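Local atomic coordinates of Ice-binding protein (Colwellia, PDB entry 3WP9), a protein that binds to the surface of ice crystals and inhibits their growth and ice recrystallization, which may protect membranes from freezing injury. Residues I83-A88 with F164-G169; A89-A94 with V135-I140; S117-I122 with S141-Q146. One frame throughout, in Å; residues are numbered along the deposited sequence.

Contact 1: residues I83-A88 with F164-G169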
loop_
_atom_site.group_PDB
_atom_site.type_symbol
_atom_site.label_atom_id
_atom_site.label_comp_id
_atom_site.label_asym_id
_atom_site.label_seq_id
_atom_site.Cartn_x
_atom_site.Cartn_y
_atom_site.Cartn_z
ATOM N N ILE A 83 8.602 9.591 -6.447
ATOM C CA ILE A 83 8.161 9.904 -7.782
ATOM C C ILE A 83 6.739 9.367 -8.008
ATOM O O ILE A 83 5.891 10.090 -8.519
ATOM C CB ILE A 83 9.173 9.324 -8.857
ATOM C CG1 ILE A 83 10.517 10.080 -8.729
ATOM C CG2 ILE A 83 8.554 9.352 -10.262
ATOM C CD1 ILE A 83 11.728 9.343 -9.269
ATOM N N ALA A 84 6.479 8.101 -7.613
ATOM C CA ALA A 84 5.115 7.513 -7.718
ATOM C C ALA A 84 4.056 8.277 -6.981
ATOM O O ALA A 84 2.932 8.546 -7.506
ATOM C CB ALA A 84 5.091 6.057 -7.325
ATOM N N TYR A 85 4.394 8.658 -5.753
ATOM C CA TYR A 85 3.470 9.390 -4.948
ATOM C C TYR A 85 3.126 10.702 -5.674
ATOM O O TYR A 85 1.977 11.091 -5.769
ATOM C CB TYR A 85 4.121 9.660 -3.542
ATOM C CG TYR A 85 3.221 10.530 -2.681
ATOM C CD1 TYR A 85 2.408 9.968 -1.732
ATOM C CD2 TYR A 85 3.134 11.895 -2.857
ATOM C CE1 TYR A 85 1.535 10.734 -0.969
ATOM C CE2 TYR A 85 2.266 12.676 -2.109
ATOM C CZ TYR A 85 1.479 12.101 -1.146
ATOM O OH TYR A 85 0.603 12.868 -0.423
ATOM N N ASN A 86 4.137 11.432 -6.205
ATOM C CA ASN A 86 3.822 12.715 -6.782
ATOM C C ASN A 86 3.097 12.580 -8.138
ATOM O O ASN A 86 2.230 13.391 -8.470
ATOM C CB ASN A 86 5.101 13.532 -6.973
ATOM C CG ASN A 86 5.659 14.061 -5.697
ATOM O OD1 ASN A 86 4.924 14.465 -4.757
ATOM N ND2 ASN A 86 7.013 14.141 -5.655
ATOM N N ASP A 87 3.413 11.525 -8.863
ATOM C CA ASP A 87 2.755 11.206 -10.136
ATOM C C ASP A 87 1.244 10.989 -9.859
ATOM O O ASP A 87 0.357 11.639 -10.430
ATOM C CB ASP A 87 3.382 9.947 -10.737
ATOM C CG ASP A 87 2.704 9.513 -11.972
ATOM O OD1 ASP A 87 2.054 10.397 -12.591
ATOM O OD2 ASP A 87 2.855 8.349 -12.366
ATOM N N ALA A 88 0.944 10.102 -8.927
ATOM C CA ALA A 88 -0.457 9.892 -8.562
ATOM C C ALA A 88 -1.185 11.160 -8.084
ATOM O O ALA A 88 -2.306 11.409 -8.450
ATOM C CB ALA A 88 -0.493 8.831 -7.431
ATOM N N PHE A 164 -4.567 2.782 -7.035
ATOM C CA PHE A 164 -3.470 3.591 -6.383
ATOM C C PHE A 164 -4.074 4.493 -5.395
ATOM O O PHE A 164 -4.912 5.322 -5.727
ATOM C CB PHE A 164 -2.587 4.334 -7.437
ATOM C CG PHE A 164 -1.959 3.409 -8.454
ATOM C CD1 PHE A 164 -0.702 2.791 -8.266
ATOM C CD2 PHE A 164 -2.682 3.114 -9.626
ATOM C CE1 PHE A 164 -0.138 1.899 -9.217
ATOM C CE2 PHE A 164 -2.148 2.218 -10.544
ATOM C CZ PHE A 164 -0.887 1.629 -10.381
ATOM N N TRP A 165 -3.645 4.346 -4.108
ATOM C CA TRP A 165 -4.171 5.165 -3.012
ATOM C C TRP A 165 -3.052 6.113 -2.637
ATOM O O TRP A 165 -2.003 5.694 -2.116
ATOM C CB TRP A 165 -4.510 4.340 -1.780
ATOM C CG TRP A 165 -5.516 3.172 -2.037
ATOM C CD1 TRP A 165 -5.227 1.923 -2.420
ATOM C CD2 TRP A 165 -6.899 3.246 -1.787
ATOM N NE1 TRP A 165 -6.392 1.164 -2.441
ATOM C CE2 TRP A 165 -7.428 1.966 -2.059
ATOM C CE3 TRP A 165 -7.755 4.261 -1.350
ATOM C CZ2 TRP A 165 -8.787 1.698 -1.910
ATOM C CZ3 TRP A 165 -9.062 4.013 -1.185
ATOM C CH2 TRP A 165 -9.586 2.714 -1.482
ATOM N N GLN A 166 -3.267 7.354 -3.003
ATOM C CA GLN A 166 -2.304 8.436 -2.667
ATOM C C GLN A 166 -2.866 9.170 -1.447
ATOM O O GLN A 166 -3.876 9.829 -1.516
ATOM C CB GLN A 166 -2.143 9.362 -3.915
ATOM C CG GLN A 166 -1.319 10.630 -3.604
ATOM C CD GLN A 166 -2.179 11.821 -3.224
ATOM O OE1 GLN A 166 -3.172 12.175 -3.944
ATOM N NE2 GLN A 166 -1.812 12.471 -2.155
ATOM N N VAL A 167 -2.173 9.017 -0.306
ATOM C CA VAL A 167 -2.724 9.469 0.978
ATOM C C VAL A 167 -1.702 10.438 1.567
ATOM O O VAL A 167 -0.566 10.104 1.898
ATOM C CB VAL A 167 -2.931 8.267 1.931
ATOM C CG1 VAL A 167 -3.569 8.742 3.223
ATOM C CG2 VAL A 167 -3.813 7.157 1.210
ATOM N N ALA A 168 -2.154 11.666 1.674
ATOM C CA ALA A 168 -1.270 12.721 2.209
ATOM C C ALA A 168 -1.129 12.687 3.722
ATOM O O ALA A 168 -0.133 13.229 4.242
ATOM C CB ALA A 168 -1.770 14.088 1.689
ATOM N N GLY A 169 -2.110 12.077 4.440
ATOM C CA GLY A 169 -2.065 11.822 5.889
ATOM C C GLY A 169 -1.519 10.479 6.210
ATOM O O GLY A 169 -0.466 10.079 5.651
#
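Tyr85 OH takes a hydrogen bond from Gln166 NE2 at 3.0 Å. The N-H...O angle is 142°, and the hydroxyl lies close to the amide plane of Gln166. The bond ties helix 71-89 to strand 163-167 of the right-handed beta-helix, whose flank this helix follows. Residues 83-88 run nearly at right angles to 164-167. The contact is largely buried.

Gln166 does two jobs here. Its CG sits over one face of the Tyr85 ring, offset toward the rim, in a CH-pi contact 4.1 Å from the ring centroid. Its chain then bends at chi2 (-94°), which brings CD round so that the amide reaches the hydroxyl. Ring and amide planes are 83° apart. At the ring edge, Val167 O lies in the ring plane, 3.6 Å from Tyr85 CE1. Outside the two segments, Lys186 makes a cation-pi contact with the ring, and Leu184 also touches Tyr85.

An alanine in place of Tyr85 would probably leave Gln166 NE2 without its hydroxyl acceptor and Gln166 CG without the ring it packs on, opening a gap between helix and strand.

Further along the helix, Ala88 CB packs on Gln166 CB at 3.9 Å. Beyond the strand, Ala168 CA lies 3.2 Å from Tyr85 OH.

Contact 2: residues A89-A94 with V135-I140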
loop_
_atom_site.group_PDB
_atom_site.type_symbol
_atom_site.label_atom_id
_atom_site.label_comp_id
_atom_site.label_asym_id
_atom_site.label_seq_id
_atom_site.Cartn_x
_atom_site.Cartn_y
_atom_site.Cartn_z
ATOM N N ALA A 89 -0.561 11.965 -7.221
ATOM C CA ALA A 89 -1.197 13.122 -6.644
ATOM C C ALA A 89 -1.539 14.126 -7.755
ATOM O O ALA A 89 -2.455 14.920 -7.588
ATOM C CB ALA A 89 -0.262 13.746 -5.627
ATOM N N GLY A 90 -0.830 14.065 -8.892
ATOM C CA GLY A 90 -0.926 15.184 -9.863
ATOM C C GLY A 90 -1.843 14.886 -11.027
ATOM O O GLY A 90 -1.956 15.716 -11.958
ATOM N N ARG A 91 -2.493 13.722 -11.034
ATOM C CA ARG A 91 -3.249 13.324 -12.217
ATOM C C ARG A 91 -4.479 14.173 -12.346
ATOM O O ARG A 91 -5.066 14.622 -11.341
ATOM C CB ARG A 91 -3.676 11.879 -12.193
ATOM C CG ARG A 91 -2.539 10.946 -12.216
ATOM C CD ARG A 91 -1.670 11.127 -13.450
ATOM N NE ARG A 91 -0.686 10.044 -13.450
ATOM C CZ ARG A 91 -0.852 8.818 -13.931
ATOM N NH1 ARG A 91 -2.003 8.424 -14.508
ATOM N NH2 ARG A 91 0.157 7.958 -13.850
ATOM N N VAL A 92 -4.876 14.396 -13.607
ATOM C CA VAL A 92 -6.041 15.225 -13.926
ATOM C C VAL A 92 -6.622 14.785 -15.272
ATOM O O VAL A 92 -5.933 14.138 -16.066
ATOM C CB VAL A 92 -5.692 16.726 -13.979
ATOM C CG1 VAL A 92 -5.577 17.274 -12.563
ATOM C CG2 VAL A 92 -4.407 16.919 -14.793
ATOM N N PRO A 93 -7.910 15.088 -15.501
ATOM C CA PRO A 93 -8.782 15.762 -14.509
ATOM C C PRO A 93 -9.246 14.705 -13.477
ATOM O O PRO A 93 -9.158 13.506 -13.792
ATOM C CB PRO A 93 -9.993 16.223 -15.358
ATOM C CG PRO A 93 -9.988 15.282 -16.545
ATOM C CD PRO A 93 -8.571 14.843 -16.805
ATOM N N ALA A 94 -9.738 15.155 -12.323
ATOM C CA ALA A 94 -10.511 14.245 -11.444
ATOM C C ALA A 94 -11.861 13.999 -12.057
ATOM O O ALA A 94 -12.565 14.936 -12.449
ATOM C CB ALA A 94 -10.708 14.814 -10.053
ATOM N N VAL A 135 -7.946 1.388 -14.341
ATOM C CA VAL A 135 -7.089 1.979 -13.321
ATOM C C VAL A 135 -7.927 2.946 -12.493
ATOM O O VAL A 135 -8.820 3.699 -12.983
ATOM C CB VAL A 135 -5.856 2.634 -13.986
ATOM C CG1 VAL A 135 -5.046 3.471 -12.968
ATOM C CG2 VAL A 135 -4.963 1.607 -14.598
ATOM N N TRP A 136 -7.643 2.922 -11.165
ATOM C CA TRP A 136 -8.219 3.861 -10.236
ATOM C C TRP A 136 -7.079 4.559 -9.499
ATOM O O TRP A 136 -6.110 3.929 -9.137
ATOM C CB TRP A 136 -9.063 3.155 -9.148
ATOM C CG TRP A 136 -10.305 2.440 -9.606
ATOM C CD1 TRP A 136 -11.590 2.846 -9.439
ATOM C CD2 TRP A 136 -10.340 1.189 -10.289
ATOM N NE1 TRP A 136 -12.442 1.889 -9.965
ATOM C CE2 TRP A 136 -11.699 0.882 -10.510
ATOM C CE3 TRP A 136 -9.356 0.286 -10.717
ATOM C CZ2 TRP A 136 -12.101 -0.297 -11.171
ATOM C CZ3 TRP A 136 -9.756 -0.898 -11.410
ATOM C CH2 TRP A 136 -11.106 -1.152 -11.605
ATOM N N ILE A 137 -7.168 5.877 -9.494
ATOM C CA ILE A 137 -6.291 6.650 -8.682
ATOM C C ILE A 137 -7.103 7.439 -7.659
ATOM O O ILE A 137 -8.018 8.245 -7.960
ATOM C CB ILE A 137 -5.305 7.512 -9.569
ATOM C CG1 ILE A 137 -4.386 6.661 -10.512
ATOM C CG2 ILE A 137 -4.548 8.458 -8.637
ATOM C CD1 ILE A 137 -3.515 7.562 -11.368
ATOM N N MET A 138 -6.781 7.172 -6.362
ATOM C CA MET A 138 -7.481 7.751 -5.264
ATOM C C MET A 138 -6.595 8.817 -4.609
ATOM O O MET A 138 -5.633 8.506 -3.975
ATOM C CB MET A 138 -7.905 6.674 -4.241
ATOM C CG MET A 138 -8.308 5.363 -4.908
ATOM S SD MET A 138 -9.824 5.486 -5.810
ATOM C CE MET A 138 -10.981 5.803 -4.549
ATOM N N GLN A 139 -7.022 10.057 -4.722
ATOM C CA GLN A 139 -6.191 11.212 -4.298
ATOM C C GLN A 139 -6.776 11.744 -3.022
ATOM O O GLN A 139 -7.817 12.406 -3.031
ATOM C CB GLN A 139 -6.217 12.316 -5.373
ATOM C CG GLN A 139 -5.591 11.814 -6.608
ATOM C CD GLN A 139 -5.799 12.779 -7.754
ATOM O OE1 GLN A 139 -6.695 13.617 -7.722
ATOM N NE2 GLN A 139 -4.942 12.705 -8.725
ATOM N N ILE A 140 -6.136 11.393 -1.882
ATOM C CA ILE A 140 -6.702 11.682 -0.577
ATOM C C ILE A 140 -5.808 12.690 0.189
ATOM O O ILE A 140 -4.700 12.384 0.569
ATOM C CB ILE A 140 -6.903 10.366 0.250
ATOM C CG1 ILE A 140 -7.891 9.472 -0.504
ATOM C CG2 ILE A 140 -7.385 10.696 1.658
ATOM C CD1 ILE A 140 -7.723 8.020 -0.061
#
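The backbone of 89-94 leaves the end of helix 71-89 and passes strand 136-140, with Ala89 nearest Gln139 (5.8 Å between CA atoms) and Arg91 nearest Ile137. Gln139 makes the polar link between the two segments. Its NE2 donates to Arg91 O at 3.2 Å, and the N-H...O angle of 174° is almost straight. The acceptor lies in the amide plane of Gln139, whereas the donor is tilted 29° from the carbonyl plane of Arg91. Gln139 is extended beyond CG, which carries CD out toward the loop. NE2 also bonds to Ala88 O, so one amide nitrogen serves two backbone carbonyls where the helix gives way to the loop. OE1 has a weak bond to Lys115 NZ.

This strand belongs to the large parallel sheet of the right-handed beta-helix, between strands 112-116 and 163-167. Gln139 and Ile137 point from that sheet toward the loop.

Ile137 meets the side chain of Arg91, and the two cross at about a right angle. The touching atom is Ile137 CD1. Ile137 CD1 lies over one face of the guanidinium, offset toward the rim, 3.6 Å from both Arg91 NH1 and Arg91 CG. The arginine chain bends at chi2 (-59°), turning CD back from a straight course. Its polar end is held by other parts of the chain: NE forms a salt bridge with Asp87 OD1, NH1 bonds to Tyr4 O and NH2 to Ala5 O.

Contact 3: residues S117-I122 with S141-Q146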
loop_
_atom_site.group_PDB
_atom_site.type_symbol
_atom_site.label_atom_id
_atom_site.label_comp_id
_atom_site.label_asym_id
_atom_site.label_seq_id
_atom_site.Cartn_x
_atom_site.Cartn_y
_atom_site.Cartn_z
ATOM N N SER A 117 -10.695 16.185 -0.672
ATOM C CA SER A 117 -9.934 17.220 0.029
ATOM C C SER A 117 -10.019 16.976 1.568
ATOM O O SER A 117 -9.595 17.778 2.384
ATOM C CB SER A 117 -10.463 18.602 -0.372
ATOM O OG SER A 117 -11.762 18.842 0.156
ATOM N N SER A 118 -10.479 15.790 1.930
ATOM C CA SER A 118 -10.838 15.430 3.279
ATOM C C SER A 118 -10.162 14.079 3.567
ATOM O O SER A 118 -9.491 13.489 2.717
ATOM C CB SER A 118 -12.405 15.201 3.353
ATOM O OG SER A 118 -12.881 14.182 2.400
ATOM N N ASP A 119 -10.472 13.587 4.752
ATOM C CA ASP A 119 -10.234 12.168 5.068
ATOM C C ASP A 119 -11.202 11.298 4.217
ATOM O O ASP A 119 -12.286 11.753 3.734
ATOM C CB ASP A 119 -10.620 11.939 6.536
ATOM C CG ASP A 119 -9.766 12.719 7.529
ATOM O OD1 ASP A 119 -8.597 13.041 7.261
ATOM O OD2 ASP A 119 -10.263 12.971 8.653
ATOM N N VAL A 120 -10.826 10.032 4.138
ATOM C CA VAL A 120 -11.664 9.080 3.453
ATOM C C VAL A 120 -11.768 7.922 4.408
ATOM O O VAL A 120 -10.790 7.481 4.982
ATOM C CB VAL A 120 -11.070 8.635 2.128
ATOM C CG1 VAL A 120 -11.728 7.347 1.582
ATOM C CG2 VAL A 120 -11.255 9.804 1.085
ATOM N N ASN A 121 -12.991 7.466 4.532
ATOM C CA ASN A 121 -13.292 6.312 5.397
ATOM C C ASN A 121 -13.939 5.221 4.595
ATOM O O ASN A 121 -14.824 5.436 3.783
ATOM C CB ASN A 121 -14.245 6.710 6.485
ATOM C CG ASN A 121 -13.638 7.709 7.405
ATOM O OD1 ASN A 121 -12.686 7.416 8.079
ATOM N ND2 ASN A 121 -14.179 8.929 7.417
ATOM N N ILE A 122 -13.487 4.043 4.879
ATOM C CA ILE A 122 -14.182 2.830 4.362
ATOM C C ILE A 122 -14.938 2.157 5.556
ATOM O O ILE A 122 -14.336 1.315 6.256
ATOM C CB ILE A 122 -13.159 1.854 3.785
ATOM C CG1 ILE A 122 -12.427 2.406 2.536
ATOM C CG2 ILE A 122 -13.891 0.635 3.262
ATOM C CD1 ILE A 122 -11.166 1.706 2.186
ATOM N N SER A 141 -6.362 13.861 0.446
ATOM C CA SER A 141 -5.544 14.876 1.119
ATOM C C SER A 141 -5.532 14.765 2.656
ATOM O O SER A 141 -4.614 15.294 3.370
ATOM C CB SER A 141 -5.870 16.270 0.570
ATOM O OG SER A 141 -7.008 16.727 1.210
ATOM N N GLY A 142 -6.503 14.004 3.193
ATOM C CA GLY A 142 -6.592 13.685 4.597
ATOM C C GLY A 142 -6.002 12.272 4.855
ATOM O O GLY A 142 -5.048 11.802 4.197
ATOM N N ASN A 143 -6.606 11.566 5.841
ATOM C CA ASN A 143 -6.126 10.243 6.208
ATOM C C ASN A 143 -7.085 9.250 5.584
ATOM O O ASN A 143 -8.226 9.625 5.294
ATOM C CB ASN A 143 -6.262 10.064 7.706
ATOM C CG ASN A 143 -5.523 11.187 8.465
ATOM O OD1 ASN A 143 -4.365 11.443 8.170
ATOM N ND2 ASN A 143 -6.221 11.877 9.338
ATOM N N LEU A 144 -6.562 8.073 5.387
ATOM C CA LEU A 144 -7.383 6.914 4.868
ATOM C C LEU A 144 -7.580 5.927 6.040
ATOM O O LEU A 144 -6.592 5.399 6.552
ATOM C CB LEU A 144 -6.707 6.293 3.698
ATOM C CG LEU A 144 -7.359 4.972 3.243
ATOM C CD1 LEU A 144 -8.846 5.265 2.849
ATOM C CD2 LEU A 144 -6.447 4.362 2.113
ATOM N N ASN A 145 -8.846 5.726 6.425
ATOM C CA ASN A 145 -9.214 4.794 7.526
ATOM C C ASN A 145 -10.124 3.676 6.974
ATOM O O ASN A 145 -11.110 3.977 6.332
ATOM C CB ASN A 145 -9.924 5.499 8.673
ATOM C CG ASN A 145 -8.946 6.038 9.689
ATOM O OD1 ASN A 145 -8.414 5.275 10.596
ATOM N ND2 ASN A 145 -8.694 7.319 9.596
ATOM N N GLN A 146 -9.766 2.412 7.234
ATOM C CA GLN A 146 -10.691 1.290 6.910
ATOM C C GLN A 146 -11.172 0.715 8.273
ATOM O O GLN A 146 -10.361 0.377 9.160
ATOM C CB GLN A 146 -9.954 0.254 6.113
ATOM C CG GLN A 146 -10.905 -0.915 5.742
ATOM C CD GLN A 146 -10.231 -1.917 4.894
ATOM O OE1 GLN A 146 -9.034 -2.213 5.038
ATOM N NE2 GLN A 146 -11.025 -2.508 3.937
HETATM O O HOH W 1 -9.005 10.721 9.789
HETATM O O HOH W 2 -10.206 8.936 7.655
#
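Asp119 reaches across to Asn143, and its side chain can be followed outward from CB. CB lies 3.6 Å from Asn143 O. With chi1 at -63°, CG lies on the side of the backbone N, 3.8 Å from Asn143 N. OD1 accepts the backbone N-H of Asn143 at 2.9 Å. This donor comes to the anti side of OD1, 31° out of the carboxylate plane. OD2 is joined through water 1 to Asn143 ND2, although the water's bond to OD2 is weak. The Asp119 and Asn143 side chains lie side by side, pointing the same way, with carboxylate and amide planes 24° apart. Asn143 OD1 is taken by Tyr170 N, from the next turn.

Gly142 faces Asp119, and a CB there would clash with Asp119 OD1 and Ser118 C.

Beyond this bend, strands 120-122 and 144-146 run parallel. Val120 N bonds to Asn143 O, Asn145 N to Val120 O and Ile122 N to Asn145 O, the last at 2.8 Å. Asn121 and Asn145 lie side by side on one face of the sheet, pointing the same way. Water 2 lies between them, accepting from Asn145 ND2 and probably donating to Asn121 OD1. Asn145 ND2 also bonds to Tyr170 OH.

Val120, Leu144, Ile122 and Gln146 occupy the other face. Leu144 CD1 is the main apolar contact atom, 3.8 Å from Val120 CG1. Trp165 packs on Ile122 and Leu144 from this face.

Parallel strands of successive coils paired in register are characteristic of a right-handed beta-helix; here the Asn121/Asn145 pair sets like on like.

Overall arrangement
Contacts 1 and 2 lie about 9 Å apart, centre to centre. They share the large parallel sheet, where strands 163-167 and 136-140 are neighbours. Contact 3 lies about 13 Å from contact 1 and 14 Å from contact 2. It belongs to the six-stranded sheet, and strand 144-146 directly follows strand 136-140. Along the chain, the helix and loop of contacts 1 and 2 come first, then 117-122, 135-140, 141-146 and 164-169. Contacts 1 and 2 therefore fix helix 71-89 and its exit loop to the beta-helix, while contact 3 joins successive coils. All three lie away from the probable ice-binding residues.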